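Local coordinates for putative endonuclease/exonuclease/phosphatase family protein (Bacteroides thetaiotaomicron, PDB 3MPR) that probably acts as a metal-dependent nuclease of the endonuclease/exonuclease/phosphatase family, hydrolysing phosphodiester bonds in nucleic acids, at residues 70-78 and 100-110. Sequence-based numbering, arbitrary orientation.
Sequences IGVGRDDGK and DFWLSETPDVP
The indole of W102 runs edge-on into the loop 70-78. Its CG stands anti to the carbonyl carbon (chi1 -78°), which carries the indole across to the loop. NE1 gives a hydrogen bond to the backbone O of R74, 2.8 Å long and nearly straight at 162°. The O sits near the ring plane, while NE1 is tilted 24° from the plane of the carbonyl. Further along the same edge, CZ2 and CH2 each lie 3.6 Å from CA of G77. A side chain at G77 would run into the ring. V109 C and P110 CA lie over the rim of one indole face. P110 also reaches the loop, its CB 3.4 Å from the O of D75. With an alanine in place of W102, the R74 carbonyl would probably lose this donor and a gap would open beside G77.

D100 makes the second polar link. The stronger partner of its OD2 is S123 OG, on strand 121-129, and V72 N adds a second bond to OD2 at 3.1 Å, from above the carboxylate plane. CG2 of V72 packs 3.6 Å from CG of D100.

Some of the loop's polar groups are satisfied within it or just beyond it. G73 N bonds to K78 O. D76 OD1 takes the backbone N of K78 in an Asx turn, and that of K80 as well.

In the DNase I-like fold, this contact ties the loop after strand 67-70 to the end of strand 93-102, outermost strands of the two large sheets. The side chain of R74 leads away from 100-110 and lies about 6 Å from that of E51, a magnesium-binding residue, although no metal is bound here. I121 of strand 121-129 touches V72, R74 and D100, and F101 packs on L157 and V158 of helix 148-164.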
ATOM      1  N   ILE A  70      18.526  13.241  -8.018  1.00 13.16           N
ATOM      2  CA  ILE A  70      19.885  13.327  -8.529  1.00 13.76           C
ATOM      3  C   ILE A  70      20.020  12.299  -9.633  1.00 14.70           C
ATOM      4  O   ILE A  70      19.235  11.353  -9.695  1.00  9.55           O
ATOM      5  CB  ILE A  70      20.918  13.034  -7.443  1.00 11.63           C
ATOM      6  CG1 ILE A  70      20.630  11.684  -6.785  1.00 12.81           C
ATOM      7  CG2 ILE A  70      20.919  14.143  -6.380  1.00 15.02           C
ATOM      8  CD1 ILE A  70      21.656  11.298  -5.734  1.00  7.10           C
ATOM      9  N   GLY A  71      20.999  12.490 -10.514  1.00 10.16           N
ATOM     10  CA  GLY A  71      21.263  11.524 -11.565  1.00  7.90           C
ATOM     11  C   GLY A  71      21.226  12.180 -12.930  1.00 11.59           C
ATOM     12  O   GLY A  71      20.309  12.946 -13.218  1.00 16.09           O
ATOM     13  N   VAL A  72      22.210  11.877 -13.772  1.00 11.54           N
ATOM     14  CA  VAL A  72      22.314  12.519 -15.083  1.00 12.60           C
ATOM     15  C   VAL A  72      21.845  11.630 -16.228  1.00 12.79           C
ATOM     16  O   VAL A  72      21.651  10.430 -16.058  1.00 12.80           O
ATOM     17  CB  VAL A  72      23.754  12.987 -15.376  1.00 12.44           C
ATOM     18  CG1 VAL A  72      24.273  13.868 -14.244  1.00 15.23           C
ATOM     19  CG2 VAL A  72      24.663  11.784 -15.603  1.00 13.10           C
ATOM     20  N   GLY A  73      21.665  12.233 -17.402  1.00 11.84           N
ATOM     21  CA  GLY A  73      21.230  11.514 -18.588  1.00  8.47           C
ATOM     22  C   GLY A  73      22.269  10.530 -19.071  1.00 11.94           C
ATOM     23  O   GLY A  73      23.460  10.854 -19.123  1.00 15.69           O
ATOM     24  N   ARG A  74      21.832   9.327 -19.437  1.00 10.30           N
ATOM     25  CA  ARG A  74      22.779   8.271 -19.802  1.00 12.16           C
ATOM     26  C   ARG A  74      23.420   8.440 -21.177  1.00 14.75           C
ATOM     27  O   ARG A  74      24.415   7.789 -21.463  1.00 15.25           O
ATOM     28  CB  ARG A  74      22.130   6.882 -19.712  1.00 12.16           C
ATOM     29  CG  ARG A  74      21.163   6.536 -20.853  1.00 13.34           C
ATOM     30  CD  ARG A  74      20.488   5.205 -20.560  1.00 17.97           C
ATOM     31  NE  ARG A  74      19.599   4.749 -21.625  1.00 18.12           N
ATOM     32  CZ  ARG A  74      18.869   3.638 -21.553  1.00 20.60           C
ATOM     33  NH1 ARG A  74      18.921   2.871 -20.469  1.00 21.27           N
ATOM     34  NH2 ARG A  74      18.084   3.294 -22.562  1.00 23.05           N
ATOM     35  N   ASP A  75      22.846   9.289 -22.032  1.00 13.34           N
ATOM     36  CA  ASP A  75      23.374   9.469 -23.391  1.00 20.13           C
ATOM     37  C   ASP A  75      24.633  10.330 -23.424  1.00 16.27           C
ATOM     38  O   ASP A  75      25.606  10.017 -24.123  1.00 17.82           O
ATOM     39  CB  ASP A  75      22.315  10.096 -24.311  1.00 22.22           C
ATOM     40  CG  ASP A  75      21.253   9.107 -24.746  1.00 26.97           C
ATOM     41  OD1 ASP A  75      21.285   7.939 -24.302  1.00 25.13           O
ATOM     42  OD2 ASP A  75      20.370   9.508 -25.532  1.00 27.21           O
ATOM     43  N   ASP A  76      24.615  11.431 -22.686  1.00 13.55           N
ATOM     44  CA  ASP A  76      25.726  12.379 -22.749  1.00 15.93           C
ATOM     45  C   ASP A  76      26.187  12.846 -21.375  1.00 18.85           C
ATOM     46  O   ASP A  76      27.045  13.727 -21.258  1.00 17.01           O
ATOM     47  CB  ASP A  76      25.354  13.581 -23.623  1.00 19.31           C
ATOM     48  CG  ASP A  76      24.294  14.464 -22.993  1.00 23.57           C
ATOM     49  OD1 ASP A  76      23.676  14.035 -21.991  1.00 24.48           O
ATOM     50  OD2 ASP A  76      24.073  15.588 -23.504  1.00 22.49           O
ATOM     51  N   GLY A  77      25.610  12.262 -20.329  1.00 14.17           N
ATOM     52  CA  GLY A  77      25.999  12.613 -18.977  1.00  8.22           C
ATOM     53  C   GLY A  77      25.490  13.972 -18.550  1.00 11.56           C
ATOM     54  O   GLY A  77      25.905  14.509 -17.523  1.00 16.92           O
ATOM     55  N   LYS A  78      24.573  14.521 -19.332  1.00 15.05           N
ATOM     56  CA  LYS A  78      23.974  15.809 -19.015  1.00 15.07           C
ATOM     57  C   LYS A  78      22.449  15.691 -19.023  1.00 17.09           C
ATOM     58  O   LYS A  78      21.881  15.060 -18.137  1.00 16.78           O
ATOM     59  CB  LYS A  78      24.461  16.872 -20.006  1.00 26.72           C
ATOM     60  CG  LYS A  78      25.964  17.120 -19.912  1.00 33.16           C
ATOM     61  CD  LYS A  78      26.443  18.152 -20.939  1.00 43.81           C
ATOM     62  CE  LYS A  78      26.326  17.629 -22.367  1.00 49.83           C
ATOM     63  NZ  LYS A  78      26.849  18.594 -23.377  1.00 53.07           N
ATOM     64  N   ASP A 100      27.714   9.508 -10.842  1.00 10.92           N
ATOM     65  CA  ASP A 100      27.173   8.572 -11.830  1.00 10.50           C
ATOM     66  C   ASP A 100      28.358   7.890 -12.482  1.00 12.04           C
ATOM     67  O   ASP A 100      29.417   8.502 -12.645  1.00 11.51           O
ATOM     68  CB  ASP A 100      26.385   9.309 -12.923  1.00  9.80           C
ATOM     69  CG  ASP A 100      25.462  10.379 -12.365  1.00 16.11           C
ATOM     70  OD1 ASP A 100      25.955  11.493 -12.092  1.00 15.02           O
ATOM     71  OD2 ASP A 100      24.246  10.112 -12.202  1.00 13.87           O
ATOM     72  N   PHE A 101      28.184   6.634 -12.858  1.00 10.54           N
ATOM     73  CA  PHE A 101      29.168   5.932 -13.666  1.00 12.89           C
ATOM     74  C   PHE A 101      28.450   5.055 -14.689  1.00 16.03           C
ATOM     75  O   PHE A 101      27.357   4.542 -14.415  1.00 16.32           O
ATOM     76  CB  PHE A 101      30.152   5.122 -12.795  1.00 13.73           C
ATOM     77  CG  PHE A 101      29.497   4.108 -11.873  1.00 12.72           C
ATOM     78  CD1 PHE A 101      29.087   4.467 -10.599  1.00 13.50           C
ATOM     79  CD2 PHE A 101      29.351   2.785 -12.266  1.00 13.14           C
ATOM     80  CE1 PHE A 101      28.503   3.531  -9.748  1.00 10.96           C
ATOM     81  CE2 PHE A 101      28.764   1.848 -11.426  1.00 11.54           C
ATOM     82  CZ  PHE A 101      28.342   2.224 -10.163  1.00  8.99           C
ATOM     83  N   TRP A 102      29.044   4.899 -15.870  1.00  9.48           N
ATOM     84  CA  TRP A 102      28.471   4.024 -16.891  1.00  8.97           C
ATOM     85  C   TRP A 102      28.893   2.586 -16.651  1.00 12.89           C
ATOM     86  O   TRP A 102      29.966   2.331 -16.120  1.00 14.80           O
ATOM     87  CB  TRP A 102      28.847   4.503 -18.305  1.00 11.37           C
ATOM     88  CG  TRP A 102      28.007   5.679 -18.711  1.00 10.58           C
ATOM     89  CD1 TRP A 102      26.884   5.651 -19.479  1.00 14.94           C
ATOM     90  CD2 TRP A 102      28.177   7.040 -18.298  1.00 11.20           C
ATOM     91  NE1 TRP A 102      26.355   6.909 -19.592  1.00 14.68           N
ATOM     92  CE2 TRP A 102      27.132   7.782 -18.878  1.00 16.43           C
ATOM     93  CE3 TRP A 102      29.120   7.704 -17.508  1.00 14.65           C
ATOM     94  CZ2 TRP A 102      27.000   9.158 -18.689  1.00 22.25           C
ATOM     95  CZ3 TRP A 102      28.992   9.076 -17.326  1.00 17.11           C
ATOM     96  CH2 TRP A 102      27.941   9.784 -17.911  1.00 22.37           C
ATOM     97  N   LEU A 103      28.023   1.651 -17.009  1.00 10.58           N
ATOM     98  CA  LEU A 103      28.301   0.239 -16.791  1.00  8.43           C
ATOM     99  C   LEU A 103      29.102  -0.268 -17.986  1.00 13.28           C
ATOM    100  O   LEU A 103      28.556  -0.844 -18.924  1.00 13.60           O
ATOM    101  CB  LEU A 103      26.989  -0.532 -16.614  1.00 13.66           C
ATOM    102  CG  LEU A 103      26.122   0.022 -15.476  1.00 12.77           C
ATOM    103  CD1 LEU A 103      24.778  -0.702 -15.387  1.00 16.51           C
ATOM    104  CD2 LEU A 103      26.878  -0.042 -14.133  1.00 11.72           C
ATOM    105  N   SER A 104      30.408  -0.015 -17.949  1.00 15.42           N
ATOM    106  CA  SER A 104      31.286  -0.360 -19.057  1.00 11.89           C
ATOM    107  C   SER A 104      32.735  -0.447 -18.599  1.00 17.13           C
ATOM    108  O   SER A 104      33.045  -0.234 -17.423  1.00 14.72           O
ATOM    109  CB  SER A 104      31.171   0.679 -20.168  1.00 16.19           C
ATOM    110  OG  SER A 104      31.796   1.900 -19.798  1.00 20.80           O
ATOM    111  N   GLU A 105      33.622  -0.765 -19.542  1.00 15.18           N
ATOM    112  CA  GLU A 105      35.052  -0.806 -19.280  1.00 21.83           C
ATOM    113  C   GLU A 105      35.601   0.590 -19.014  1.00 19.26           C
ATOM    114  O   GLU A 105      36.702   0.738 -18.487  1.00 16.41           O
ATOM    115  CB  GLU A 105      35.799  -1.424 -20.470  1.00 25.71           C
ATOM    116  CG  GLU A 105      35.357  -2.824 -20.845  1.00 26.92           C
ATOM    117  CD  GLU A 105      34.225  -2.837 -21.862  1.00 29.86           C
ATOM    118  OE1 GLU A 105      33.332  -1.966 -21.792  1.00 28.20           O
ATOM    119  OE2 GLU A 105      34.234  -3.722 -22.743  1.00 29.13           O
ATOM    120  N   THR A 106      34.837   1.611 -19.397  1.00 14.85           N
ATOM    121  CA  THR A 106      35.227   3.004 -19.182  1.00 16.61           C
ATOM    122  C   THR A 106      34.106   3.768 -18.477  1.00 13.90           C
ATOM    123  O   THR A 106      33.384   4.542 -19.113  1.00 12.74           O
ATOM    124  CB  THR A 106      35.553   3.699 -20.514  1.00 21.31           C
ATOM    125  OG1 THR A 106      34.399   3.659 -21.360  1.00 24.90           O
ATOM    126  CG2 THR A 106      36.718   2.989 -21.222  1.00 20.01           C
ATOM    127  N   PRO A 107      33.954   3.553 -17.153  1.00 14.43           N
ATOM    128  CA  PRO A 107      32.769   4.040 -16.432  1.00 14.14           C
ATOM    129  C   PRO A 107      32.637   5.557 -16.352  1.00 15.59           C
ATOM    130  O   PRO A 107      31.543   6.029 -16.059  1.00 17.82           O
ATOM    131  CB  PRO A 107      32.927   3.433 -15.023  1.00 14.17           C
ATOM    132  CG  PRO A 107      33.919   2.326 -15.182  1.00 13.86           C
ATOM    133  CD  PRO A 107      34.848   2.786 -16.274  1.00 11.47           C
ATOM    134  N   ASP A 108      33.707   6.309 -16.621  1.00 14.68           N
ATOM    135  CA  ASP A 108      33.638   7.764 -16.532  1.00 12.62           C
ATOM    136  C   ASP A 108      33.107   8.445 -17.790  1.00 13.20           C
ATOM    137  O   ASP A 108      32.888   9.655 -17.795  1.00 18.28           O
ATOM    138  CB  ASP A 108      35.006   8.351 -16.184  1.00 24.02           C
ATOM    139  CG  ASP A 108      35.040   8.955 -14.790  1.00 27.47           C
ATOM    140  OD1 ASP A 108      33.962   9.172 -14.203  1.00 23.57           O
ATOM    141  OD2 ASP A 108      36.147   9.223 -14.286  1.00 29.82           O
ATOM    142  N   VAL A 109      32.902   7.689 -18.859  1.00 18.40           N
ATOM    143  CA  VAL A 109      32.408   8.301 -20.090  1.00 14.67           C
ATOM    144  C   VAL A 109      31.168   7.578 -20.602  1.00 12.78           C
ATOM    145  O   VAL A 109      31.041   6.372 -20.433  1.00 13.23           O
ATOM    146  CB  VAL A 109      33.491   8.340 -21.194  1.00 23.31           C
ATOM    147  CG1 VAL A 109      34.765   8.962 -20.653  1.00 26.51           C
ATOM    148  CG2 VAL A 109      33.774   6.963 -21.712  1.00 23.52           C
ATOM    149  N   PRO A 110      30.239   8.325 -21.215  1.00 14.13           N
ATOM    150  CA  PRO A 110      29.041   7.704 -21.788  1.00 15.85           C
ATOM    151  C   PRO A 110      29.486   6.696 -22.833  1.00 21.40           C
ATOM    152  O   PRO A 110      30.072   7.077 -23.846  1.00 25.89           O
ATOM    153  CB  PRO A 110      28.331   8.882 -22.457  1.00 17.78           C
ATOM    154  CG  PRO A 110      28.803  10.082 -21.685  1.00 18.91           C
ATOM    155  CD  PRO A 110      30.228   9.788 -21.368  1.00 18.84           C
TER